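Local coordinates for vacuolar aminopeptidase 1 (PDB 5JGF), which removes amino acids, preferably neutral or hydrophobic ones, from the N-terminus of peptides in the yeast vacuole, working as a dodecamer with zinc as its cofactor, at residues N22-H27 and D239-Q244; L132-R137 and I216-Y221; L371-D374 and A380-V383; T386-E391 and R426-G431. One frame throughout, in Å; residues are numbered along the deposited sequence.

Contact 1 of 4, residues N22-H27 and D239-Q244; sequences NPTTYH and DLFDVQ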
loop_
_atom_site.group_PDB
_atom_site.type_symbol
_atom_site.label_atom_id
_atom_site.label_comp_id
_atom_site.label_asym_id
_atom_site.label_seq_id
_atom_site.Cartn_x
_atom_site.Cartn_y
_atom_site.Cartn_z
ATOM N N ASN D 22 -33.761 -26.785 29.947
ATOM C CA ASN D 22 -33.688 -27.524 28.686
ATOM C C ASN D 22 -32.684 -26.843 27.755
ATOM O O ASN D 22 -33.053 -26.240 26.751
ATOM C CB ASN D 22 -35.079 -27.553 28.056
ATOM C CG ASN D 22 -36.115 -28.141 28.992
ATOM O OD1 ASN D 22 -36.218 -29.358 29.131
ATOM N ND2 ASN D 22 -36.867 -27.275 29.669
ATOM N N PRO D 23 -31.389 -26.963 28.075
ATOM C CA PRO D 23 -30.279 -26.370 27.322
ATOM C C PRO D 23 -30.037 -26.800 25.881
ATOM O O PRO D 23 -29.609 -25.985 25.064
ATOM C CB PRO D 23 -29.078 -26.658 28.217
ATOM C CG PRO D 23 -29.433 -27.993 28.803
ATOM C CD PRO D 23 -30.882 -27.794 29.183
ATOM N N THR D 24 -30.291 -28.068 25.563
ATOM C CA THR D 24 -30.063 -28.545 24.201
ATOM C C THR D 24 -31.365 -28.763 23.437
ATOM O O THR D 24 -32.445 -28.818 24.027
ATOM C CB THR D 24 -29.280 -29.871 24.193
ATOM O OG1 THR D 24 -30.145 -30.942 24.592
ATOM C CG2 THR D 24 -28.098 -29.795 25.158
ATOM N N THR D 25 -31.255 -28.886 22.120
ATOM C CA THR D 25 -32.429 -29.105 21.285
ATOM C C THR D 25 -33.173 -30.358 21.759
ATOM O O THR D 25 -34.406 -30.383 21.800
ATOM C CB THR D 25 -32.025 -29.260 19.809
ATOM O OG1 THR D 25 -31.240 -28.125 19.414
ATOM C CG2 THR D 25 -33.263 -29.334 18.919
ATOM N N TYR D 26 -32.421 -31.390 22.129
ATOM C CA TYR D 26 -33.026 -32.628 22.621
ATOM C C TYR D 26 -33.914 -32.375 23.835
ATOM O O TYR D 26 -35.025 -32.903 23.912
ATOM C CB TYR D 26 -31.947 -33.642 23.003
ATOM C CG TYR D 26 -31.154 -34.168 21.832
ATOM C CD1 TYR D 26 -31.748 -34.990 20.874
ATOM C CD2 TYR D 26 -29.806 -33.845 21.682
ATOM C CE1 TYR D 26 -31.016 -35.482 19.794
ATOM C CE2 TYR D 26 -29.067 -34.329 20.606
ATOM C CZ TYR D 26 -29.675 -35.145 19.668
ATOM O OH TYR D 26 -28.946 -35.617 18.599
ATOM N N HIS D 27 -33.425 -31.577 24.786
ATOM C CA HIS D 27 -34.202 -31.274 25.992
ATOM C C HIS D 27 -35.450 -30.480 25.646
ATOM O O HIS D 27 -36.523 -30.730 26.192
ATOM C CB HIS D 27 -33.385 -30.461 27.010
ATOM C CG HIS D 27 -32.245 -31.214 27.622
ATOM N ND1 HIS D 27 -30.974 -31.203 27.091
ATOM C CD2 HIS D 27 -32.188 -32.007 28.719
ATOM C CE1 HIS D 27 -30.182 -31.958 27.832
ATOM N NE2 HIS D 27 -30.894 -32.458 28.827
ATOM N N ASP D 239 -23.572 -30.875 23.734
ATOM C CA ASP D 239 -23.338 -29.449 23.510
ATOM C C ASP D 239 -22.645 -28.876 24.735
ATOM O O ASP D 239 -22.658 -29.474 25.813
ATOM C CB ASP D 239 -24.640 -28.638 23.442
ATOM C CG ASP D 239 -25.526 -28.985 22.277
ATOM O OD1 ASP D 239 -26.592 -28.341 22.191
ATOM O OD2 ASP D 239 -25.187 -29.862 21.464
ATOM N N LEU D 240 -22.066 -27.695 24.549
ATOM C CA LEU D 240 -21.485 -26.927 25.637
ATOM C C LEU D 240 -22.367 -25.690 25.538
ATOM O O LEU D 240 -22.593 -25.175 24.440
ATOM C CB LEU D 240 -20.025 -26.556 25.380
ATOM C CG LEU D 240 -18.994 -27.660 25.593
ATOM C CD1 LEU D 240 -17.608 -27.021 25.587
ATOM C CD2 LEU D 240 -19.237 -28.370 26.931
ATOM N N PHE D 241 -22.883 -25.222 26.669
ATOM C CA PHE D 241 -23.777 -24.071 26.666
ATOM C C PHE D 241 -23.628 -23.246 27.936
ATOM O O PHE D 241 -23.110 -23.729 28.939
ATOM C CB PHE D 241 -25.216 -24.575 26.555
ATOM C CG PHE D 241 -25.521 -25.699 27.503
ATOM C CD1 PHE D 241 -25.761 -25.446 28.852
ATOM C CD2 PHE D 241 -25.502 -27.018 27.061
ATOM C CE1 PHE D 241 -25.976 -26.496 29.751
ATOM C CE2 PHE D 241 -25.715 -28.076 27.949
ATOM C CZ PHE D 241 -25.952 -27.814 29.298
ATOM N N ASP D 242 -24.097 -22.001 27.882
ATOM C CA ASP D 242 -24.029 -21.094 29.026
ATOM C C ASP D 242 -25.005 -21.575 30.101
ATOM O O ASP D 242 -26.188 -21.771 29.822
ATOM C CB ASP D 242 -24.418 -19.673 28.592
ATOM C CG ASP D 242 -24.046 -18.618 29.621
ATOM O OD1 ASP D 242 -23.926 -18.953 30.818
ATOM O OD2 ASP D 242 -23.886 -17.445 29.232
ATOM N N VAL D 243 -24.512 -21.765 31.324
ATOM C CA VAL D 243 -25.367 -22.216 32.419
ATOM C C VAL D 243 -25.931 -21.072 33.252
ATOM O O VAL D 243 -26.574 -21.316 34.272
ATOM C CB VAL D 243 -24.623 -23.172 33.385
ATOM C CG1 VAL D 243 -24.246 -24.448 32.668
ATOM C CG2 VAL D 243 -23.395 -22.485 33.957
ATOM N N GLN D 244 -25.691 -19.827 32.844
ATOM C CA GLN D 244 -26.223 -18.707 33.614
ATOM C C GLN D 244 -27.726 -18.594 33.382
ATOM O O GLN D 244 -28.183 -18.358 32.263
ATOM C CB GLN D 244 -25.543 -17.389 33.233
ATOM C CG GLN D 244 -26.066 -16.195 34.040
ATOM C CD GLN D 244 -25.376 -14.888 33.689
ATOM O OE1 GLN D 244 -24.895 -14.708 32.571
ATOM N NE2 GLN D 244 -25.346 -13.958 34.641
HETATM O O HOH W 1 -27.211 -25.621 23.557
HETATM O O HOH W 2 -28.696 -28.245 20.949
#

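Contact 2 of 4, residues L132-R137 and I216-Y221; sequences LGIGGR and IHLLRY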
loop_
_atom_site.group_PDB
_atom_site.type_symbol
_atom_site.label_atom_id
_atom_site.label_comp_id
_atom_site.label_asym_id
_atom_site.label_seq_id
_atom_site.Cartn_x
_atom_site.Cartn_y
_atom_site.Cartn_z
ATOM N N LEU D 132 -19.598 -22.659 31.129
ATOM C CA LEU D 132 -20.224 -23.626 30.234
ATOM C C LEU D 132 -20.537 -24.993 30.829
ATOM O O LEU D 132 -19.664 -25.659 31.382
ATOM C CB LEU D 132 -19.344 -23.829 28.997
ATOM C CG LEU D 132 -18.951 -22.563 28.227
ATOM C CD1 LEU D 132 -18.088 -22.951 27.026
ATOM C CD2 LEU D 132 -20.205 -21.814 27.769
ATOM N N GLY D 133 -21.793 -25.405 30.691
ATOM C CA GLY D 133 -22.200 -26.710 31.171
ATOM C C GLY D 133 -22.164 -27.638 29.973
ATOM O O GLY D 133 -21.937 -27.193 28.844
ATOM N N ILE D 134 -22.376 -28.927 30.202
ATOM C CA ILE D 134 -22.377 -29.890 29.111
ATOM C C ILE D 134 -23.667 -30.692 29.187
ATOM O O ILE D 134 -24.181 -30.954 30.272
ATOM C CB ILE D 134 -21.149 -30.833 29.193
ATOM C CG1 ILE D 134 -21.109 -31.746 27.966
ATOM C CG2 ILE D 134 -21.185 -31.641 30.499
ATOM C CD1 ILE D 134 -19.786 -32.497 27.807
ATOM N N GLY D 135 -24.208 -31.060 28.035
ATOM C CA GLY D 135 -25.446 -31.815 28.037
ATOM C C GLY D 135 -25.818 -32.283 26.655
ATOM O O GLY D 135 -25.224 -31.861 25.664
ATOM N N GLY D 136 -26.811 -33.160 26.582
ATOM C CA GLY D 136 -27.224 -33.660 25.291
ATOM C C GLY D 136 -27.702 -35.093 25.339
ATOM O O GLY D 136 -28.107 -35.597 26.390
ATOM N N ARG D 137 -27.628 -35.753 24.190
ATOM C CA ARG D 137 -28.086 -37.126 24.051
ATOM C C ARG D 137 -26.984 -38.175 24.114
ATOM O O ARG D 137 -25.937 -38.038 23.479
ATOM C CB ARG D 137 -28.838 -37.262 22.726
ATOM C CG ARG D 137 -29.475 -38.617 22.484
ATOM C CD ARG D 137 -30.129 -38.657 21.113
ATOM N NE ARG D 137 -31.066 -39.766 20.995
ATOM C CZ ARG D 137 -31.775 -40.036 19.905
ATOM N NH1 ARG D 137 -32.606 -41.070 19.896
ATOM N NH2 ARG D 137 -31.654 -39.280 18.824
ATOM N N ILE D 216 -11.513 -40.574 29.947
ATOM C CA ILE D 216 -12.243 -41.414 30.885
ATOM C C ILE D 216 -13.029 -40.621 31.925
ATOM O O ILE D 216 -14.097 -41.058 32.357
ATOM C CB ILE D 216 -11.286 -42.405 31.596
ATOM C CG1 ILE D 216 -12.103 -43.455 32.351
ATOM C CG2 ILE D 216 -10.368 -41.659 32.559
ATOM C CD1 ILE D 216 -12.979 -44.293 31.451
ATOM N N HIS D 217 -12.513 -39.462 32.324
ATOM C CA HIS D 217 -13.206 -38.632 33.307
ATOM C C HIS D 217 -14.565 -38.196 32.771
ATOM O O HIS D 217 -15.572 -38.264 33.478
ATOM C CB HIS D 217 -12.361 -37.409 33.655
ATOM N N LEU D 218 -14.589 -37.750 31.518
ATOM C CA LEU D 218 -15.831 -37.311 30.890
ATOM C C LEU D 218 -16.801 -38.476 30.713
ATOM O O LEU D 218 -17.997 -38.337 30.972
ATOM C CB LEU D 218 -15.547 -36.667 29.529
ATOM C CG LEU D 218 -16.772 -36.242 28.704
ATOM C CD1 LEU D 218 -17.637 -35.268 29.500
ATOM C CD2 LEU D 218 -16.315 -35.595 27.402
ATOM N N LEU D 219 -16.289 -39.622 30.273
ATOM C CA LEU D 219 -17.143 -40.794 30.082
ATOM C C LEU D 219 -17.796 -41.213 31.401
ATOM O O LEU D 219 -18.991 -41.503 31.444
ATOM C CB LEU D 219 -16.333 -41.961 29.499
ATOM C CG LEU D 219 -15.831 -41.766 28.061
ATOM C CD1 LEU D 219 -15.029 -42.978 27.610
ATOM C CD2 LEU D 219 -17.030 -41.547 27.139
ATOM N N ARG D 220 -17.012 -41.236 32.476
ATOM C CA ARG D 220 -17.537 -41.613 33.788
ATOM C C ARG D 220 -18.584 -40.613 34.259
ATOM O O ARG D 220 -19.612 -40.990 34.828
ATOM C CB ARG D 220 -16.406 -41.681 34.818
ATOM C CG ARG D 220 -15.453 -42.850 34.624
ATOM C CD ARG D 220 -14.216 -42.694 35.497
ATOM N NE ARG D 220 -13.340 -43.858 35.412
ATOM C CZ ARG D 220 -12.073 -43.873 35.816
ATOM N NH1 ARG D 220 -11.524 -42.783 36.336
ATOM N NH2 ARG D 220 -11.355 -44.982 35.698
ATOM N N TYR D 221 -18.323 -39.335 34.007
ATOM C CA TYR D 221 -19.236 -38.279 34.418
ATOM C C TYR D 221 -20.607 -38.358 33.743
ATOM O O TYR D 221 -21.634 -38.327 34.423
ATOM C CB TYR D 221 -18.599 -36.906 34.166
ATOM C CG TYR D 221 -19.476 -35.748 34.586
ATOM C CD1 TYR D 221 -20.107 -34.945 33.636
ATOM C CD2 TYR D 221 -19.710 -35.483 35.935
ATOM C CE1 TYR D 221 -20.954 -33.909 34.019
ATOM C CE2 TYR D 221 -20.557 -34.451 36.328
ATOM C CZ TYR D 221 -21.177 -33.670 35.366
ATOM O OH TYR D 221 -22.036 -32.673 35.756
#

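Contact 3 of 4, residues L371-D374 and A380-V383; sequences LSLD and ATDV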
loop_
_atom_site.group_PDB
_atom_site.type_symbol
_atom_site.label_atom_id
_atom_site.label_comp_id
_atom_site.label_asym_id
_atom_site.label_seq_id
_atom_site.Cartn_x
_atom_site.Cartn_y
_atom_site.Cartn_z
ATOM N N LEU D 371 -43.546 -8.005 12.380
ATOM C CA LEU D 371 -43.650 -8.555 11.044
ATOM C C LEU D 371 -42.293 -8.368 10.362
ATOM O O LEU D 371 -41.708 -7.282 10.426
ATOM C CB LEU D 371 -44.744 -7.804 10.285
ATOM C CG LEU D 371 -45.639 -8.545 9.294
ATOM C CD1 LEU D 371 -46.144 -9.857 9.887
ATOM C CD2 LEU D 371 -46.805 -7.631 8.944
ATOM N N SER D 372 -41.783 -9.427 9.741
ATOM C CA SER D 372 -40.495 -9.368 9.047
ATOM C C SER D 372 -40.767 -9.174 7.565
ATOM O O SER D 372 -41.384 -10.025 6.915
ATOM C CB SER D 372 -39.698 -10.654 9.269
ATOM O OG SER D 372 -39.357 -10.816 10.636
ATOM N N LEU D 373 -40.301 -8.049 7.034
ATOM C CA LEU D 373 -40.529 -7.712 5.640
ATOM C C LEU D 373 -39.235 -7.566 4.859
ATOM O O LEU D 373 -38.268 -6.985 5.351
ATOM C CB LEU D 373 -41.317 -6.403 5.561
ATOM C CG LEU D 373 -42.648 -6.371 6.313
ATOM C CD1 LEU D 373 -42.746 -5.093 7.132
ATOM C CD2 LEU D 373 -43.796 -6.475 5.318
ATOM N N ASP D 374 -39.229 -8.092 3.640
ATOM C CA ASP D 374 -38.061 -8.003 2.770
ATOM C C ASP D 374 -38.494 -8.175 1.325
ATOM O O ASP D 374 -39.151 -9.158 0.979
ATOM C CB ASP D 374 -37.037 -9.080 3.104
ATOM C CG ASP D 374 -35.751 -8.891 2.339
ATOM O OD1 ASP D 374 -34.977 -7.988 2.715
ATOM O OD2 ASP D 374 -35.520 -9.625 1.355
ATOM N N ALA D 380 -40.783 -14.464 3.373
ATOM C CA ALA D 380 -41.872 -14.857 2.472
ATOM C C ALA D 380 -43.083 -13.925 2.568
ATOM O O ALA D 380 -44.015 -14.017 1.762
ATOM C CB ALA D 380 -42.298 -16.287 2.774
ATOM N N THR D 381 -43.057 -13.033 3.553
ATOM C CA THR D 381 -44.139 -12.079 3.793
ATOM C C THR D 381 -44.552 -11.315 2.531
ATOM O O THR D 381 -43.702 -10.779 1.812
ATOM C CB THR D 381 -43.724 -11.060 4.877
ATOM O OG1 THR D 381 -43.316 -11.764 6.058
ATOM C CG2 THR D 381 -44.884 -10.133 5.225
ATOM N N ASP D 382 -45.856 -11.276 2.260
ATOM C CA ASP D 382 -46.372 -10.562 1.094
ATOM C C ASP D 382 -47.465 -9.577 1.514
ATOM O O ASP D 382 -47.826 -9.506 2.693
ATOM C CB ASP D 382 -46.904 -11.537 0.030
ATOM C CG ASP D 382 -48.066 -12.388 0.526
ATOM O OD1 ASP D 382 -48.625 -12.087 1.600
ATOM O OD2 ASP D 382 -48.425 -13.358 -0.175
ATOM N N VAL D 383 -47.995 -8.825 0.551
ATOM C CA VAL D 383 -49.007 -7.814 0.848
ATOM C C VAL D 383 -50.286 -8.367 1.469
ATOM O O VAL D 383 -50.837 -7.764 2.389
ATOM C CB VAL D 383 -49.347 -6.976 -0.420
ATOM C CG1 VAL D 383 -50.089 -7.823 -1.442
ATOM C CG2 VAL D 383 -50.151 -5.745 -0.027
HETATM O O HOH W 3 -41.247 -10.146 2.502
#

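Contact 4 of 4, residues T386-E391 and R426-G431; sequences TALVEE and RTIDLG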
loop_
_atom_site.group_PDB
_atom_site.type_symbol
_atom_site.label_atom_id
_atom_site.label_comp_id
_atom_site.label_asym_id
_atom_site.label_seq_id
_atom_site.Cartn_x
_atom_site.Cartn_y
_atom_site.Cartn_z
ATOM N N THR D 386 -49.503 -9.521 5.028
ATOM C CA THR D 386 -49.324 -8.379 5.912
ATOM C C THR D 386 -50.704 -7.882 6.338
ATOM O O THR D 386 -50.950 -7.634 7.519
ATOM C CB THR D 386 -48.564 -7.235 5.203
ATOM O OG1 THR D 386 -47.232 -7.668 4.894
ATOM C CG2 THR D 386 -48.493 -5.999 6.091
ATOM N N ALA D 387 -51.603 -7.755 5.367
ATOM C CA ALA D 387 -52.961 -7.296 5.642
ATOM C C ALA D 387 -53.677 -8.256 6.590
ATOM O O ALA D 387 -54.372 -7.828 7.513
ATOM C CB ALA D 387 -53.742 -7.167 4.335
ATOM N N LEU D 388 -53.500 -9.555 6.363
ATOM C CA LEU D 388 -54.140 -10.564 7.200
ATOM C C LEU D 388 -53.695 -10.465 8.650
ATOM O O LEU D 388 -54.518 -10.525 9.561
ATOM C CB LEU D 388 -53.852 -11.968 6.660
ATOM C CG LEU D 388 -54.462 -13.109 7.485
ATOM C CD1 LEU D 388 -54.892 -14.229 6.568
ATOM C CD2 LEU D 388 -53.458 -13.601 8.515
ATOM N N VAL D 389 -52.392 -10.312 8.869
ATOM C CA VAL D 389 -51.870 -10.200 10.223
ATOM C C VAL D 389 -52.333 -8.905 10.889
ATOM O O VAL D 389 -52.649 -8.889 12.080
ATOM C CB VAL D 389 -50.319 -10.265 10.235
ATOM C CG1 VAL D 389 -49.779 -9.842 11.600
ATOM C CG2 VAL D 389 -49.869 -11.681 9.915
ATOM N N GLU D 390 -52.389 -7.820 10.128
ATOM C CA GLU D 390 -52.821 -6.555 10.704
ATOM C C GLU D 390 -54.314 -6.593 11.034
ATOM O O GLU D 390 -54.744 -6.032 12.040
ATOM C CB GLU D 390 -52.465 -5.399 9.756
ATOM C CG GLU D 390 -50.956 -5.357 9.476
ATOM C CD GLU D 390 -50.484 -4.135 8.702
ATOM O OE1 GLU D 390 -51.122 -3.762 7.697
ATOM O OE2 GLU D 390 -49.447 -3.556 9.096
ATOM N N GLU D 391 -55.102 -7.270 10.205
ATOM C CA GLU D 391 -56.540 -7.383 10.456
ATOM C C GLU D 391 -56.732 -8.283 11.676
ATOM O O GLU D 391 -57.527 -7.989 12.571
ATOM C CB GLU D 391 -57.245 -7.988 9.235
ATOM C CG GLU D 391 -58.720 -8.324 9.443
ATOM C CD GLU D 391 -59.561 -7.111 9.798
ATOM O OE1 GLU D 391 -59.430 -6.075 9.109
ATOM O OE2 GLU D 391 -60.359 -7.198 10.756
ATOM N N ARG D 426 -49.520 -19.460 1.362
ATOM C CA ARG D 426 -49.122 -18.108 1.727
ATOM C C ARG D 426 -48.455 -18.204 3.096
ATOM O O ARG D 426 -49.021 -18.754 4.047
ATOM C CB ARG D 426 -50.346 -17.193 1.774
ATOM C CG ARG D 426 -50.060 -15.798 2.293
ATOM C CD ARG D 426 -51.137 -14.821 1.853
ATOM N NE ARG D 426 -50.934 -14.353 0.483
ATOM C CZ ARG D 426 -51.840 -14.448 -0.487
ATOM N NH1 ARG D 426 -51.566 -13.984 -1.697
ATOM N NH2 ARG D 426 -53.016 -15.018 -0.251
ATOM N N THR D 427 -47.242 -17.672 3.185
ATOM C CA THR D 427 -46.461 -17.733 4.412
ATOM C C THR D 427 -46.072 -16.335 4.873
ATOM O O THR D 427 -45.695 -15.487 4.065
ATOM C CB THR D 427 -45.194 -18.576 4.173
ATOM O OG1 THR D 427 -45.581 -19.900 3.779
ATOM C CG2 THR D 427 -44.327 -18.637 5.424
ATOM N N ILE D 428 -46.168 -16.107 6.179
ATOM C CA ILE D 428 -45.850 -14.813 6.761
ATOM C C ILE D 428 -44.714 -14.935 7.767
ATOM O O ILE D 428 -44.824 -15.666 8.754
ATOM C CB ILE D 428 -47.088 -14.233 7.476
ATOM C CG1 ILE D 428 -48.270 -14.222 6.502
ATOM C CG2 ILE D 428 -46.797 -12.823 7.990
ATOM C CD1 ILE D 428 -49.618 -14.333 7.169
ATOM N N ASP D 429 -43.618 -14.229 7.511
ATOM C CA ASP D 429 -42.486 -14.252 8.425
ATOM C C ASP D 429 -42.671 -13.153 9.460
ATOM O O ASP D 429 -42.880 -11.991 9.120
ATOM C CB ASP D 429 -41.171 -14.042 7.663
ATOM C CG ASP D 429 -40.587 -15.345 7.140
ATOM O OD1 ASP D 429 -40.066 -16.137 7.955
ATOM O OD2 ASP D 429 -40.655 -15.577 5.917
ATOM N N LEU D 430 -42.615 -13.540 10.729
ATOM C CA LEU D 430 -42.769 -12.602 11.831
ATOM C C LEU D 430 -42.165 -13.247 13.064
ATOM O O LEU D 430 -41.686 -14.376 13.009
ATOM C CB LEU D 430 -44.253 -12.292 12.068
ATOM C CG LEU D 430 -45.248 -13.462 12.133
ATOM C CD1 LEU D 430 -44.970 -14.341 13.339
ATOM C CD2 LEU D 430 -46.673 -12.899 12.205
ATOM N N GLY D 431 -42.184 -12.536 14.181
ATOM C CA GLY D 431 -41.626 -13.112 15.384
ATOM C C GLY D 431 -41.512 -12.105 16.497
ATOM O O GLY D 431 -41.893 -10.946 16.342
#

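Contact 1 of 4, residues N22-H27 and D239-Q244
Just before helix 25-38, P23 and T24 lie against D239 and F241 of strand 233-242, in the antiparallel six-stranded sheet of this M18 aminopeptidase. The main direct interaction is CH-pi: P23 CB sits 3.4 Å from the centroid of the F241 ring, only 7° off its normal, and so lies over one face, almost above its centre. P23 CG lies nearer the ring's outer end, 3.5 Å from F241 CZ. With F241 CG held between its own backbone N and carbonyl carbon (chi1 47°), the ring turns to offer the proline that face. Next to it, the methyl T24 CG2 lies 3.6 Å from D239 OD1 and comes to F241 obliquely. T24 holds the N-cap position, and its OG1 shares a hydrogen bond with H27 ND1 at 2.6 Å, which steadies the imidazole in the first turn. A water donates to both P23 O, at 2.9 Å, and D239 OD1, at 3.1 Å, joining helix start to strand without a direct bond. P23 O also accepts from R264, while D239 OD2 is paired with K98. Trimming F241 to an alanine would probably leave P23 CB and CG without the ring face they rest on and open a gap there. The chemistry is thus split in two: an aliphatic ring on an aromatic face makes the direct fit, and the buried carboxylate of D239, salt-bridged to K98, which probably offsets its charge, reaches the helix start through water.

Contact 2 of 4, residues L132-R137 and I216-Y221
I134 of strand 132-140 carries the contact from its side, meeting L218 and Y221, which are one turn apart on helix 216-226. All of it is apolar, with no hydrogen bond between strand and helix. The aliphatic part is a methyl-to-methyl meeting, I134 CD1 with L218 CD1 at 3.9 Å. CG1 of I134 is anti to the backbone N (chi1 -175°), which carries CD1 out to L218. The CB of L218 does not itself aim at the strand; the end of the side chain bends nearer. The aromatic part uses the other branch of the isoleucine: I134 CG2 lies 4.2 Å from Y221 CE1, at the edge of the phenol ring and near its plane, as the two side chains run past each other in opposite directions. I134 thus divides its two branches between the two helix residues. Around this point L99 of strand 96-99 touches both I134 and L218, and L238 and L240 of strand 233-242 also touch I134. I251 of a second subunit packs on L218 and Y221, so the helix residues that meet the antiparallel sheet also meet a neighbouring chain of the dodecamer.

Contact 3 of 4, residues L371-D374 and A380-V383
T381 does nearly all the work from its side, gripping S372 with its hydroxyl and L373 with its methyl. The polar part is a hydrogen bond in which T381 OG1 donates to S372 O at 2.7 Å, with a C=O...donor angle of 163°, nearly straight out from the carbonyl. The same OG1 accepts from the backbone N of D429 in the adjoining strand 426-434. A water adds a second link, accepting from D374 N at 3.1 Å and lying 2.6 Å from T381 O. The apolar part uses the other branch: T381 CG2 is 3.8 Å from L373 CD2, with L371 CG further off at 4.4 Å. A chi1 of -55° sets CG2 anti to the threonine's N and leaves OG1 beside that N, which lets the two branches serve the two kinds of contact at once. T381 thereby ties the residues before helix 383-396, whose N-cap is D382, back to the mixed sheet. Replacement of the threonine by a valine is likely to leave S372 O and the D429 amide without their shared partner. The hydroxyl works as an insertion between antiparallel strands: S372 and D429 still share a direct backbone bond, and T381 OG1 spans the two, donating to the carbonyl of one strand and accepting from the amide of the next.

Contact 4 of 4, residues T386-E391 and R426-G431
The axes of 386-391 and 426-431 lie at 61°, 9.5 Å apart at their closest, with L388 and V389 of the helix turned toward I428 and L430 of the strand. V389 makes most of the contact from the helix. Its CG2 touches I428 CG2 at 3.8 Å and I428 CD1 at the same 3.8 Å, while the two side chains slide past each other in opposite directions. The same methyl goes on to L430 CD2 at 4.1 Å, so a single valine branch lies against two strand residues. With CG1 of V389 anti to its backbone N (chi1 168°), CG2 is left beside that N and comes to lie over the strand. L388 adds its CD2 against I428 CD1, at 4.1 Å, its side chain set at about a right angle to that of the isoleucine. In the fold, helix 383-396 is the crossing element of a beta-alpha-beta crossover between the parallel neighbours 369-372 and 400-403, and it covers the mixed sheet beyond that pair, reaching the antiparallel strand 426-434. L371 fills in between, touching V389, I428 and L430. Helix 448-468 supplies F455, which lies against both V389 and L430, and Y467, which lies against L388. The helix also meets a neighbouring subunit, where E391 forms a salt bridge with K141 of that chain and E390 a hydrogen bond with its Q235.

How the contacts relate
From the N terminus, the chain first passes 22-27, whose partner comes only at 239-244; contact 1 thus closes a loop of some two hundred residues. Contact 2 (132-137 with 216-221) falls within that span, and the two touch through backbone bonds between the neighbouring strands 132-140 and 233-242. Together they tie helices 25-38 and 216-226 to the six-stranded sheet. Contact 3 follows, closing the short loop 375-379, and contact 4 then closes a loop from 386-391 to 426-431. These last two touch beside the mixed sheet, where D382 of the loop is salt-bridged to R426. Contacts 2 and 3, about 43 Å apart between centres, lie on opposite sides of the chain's centre.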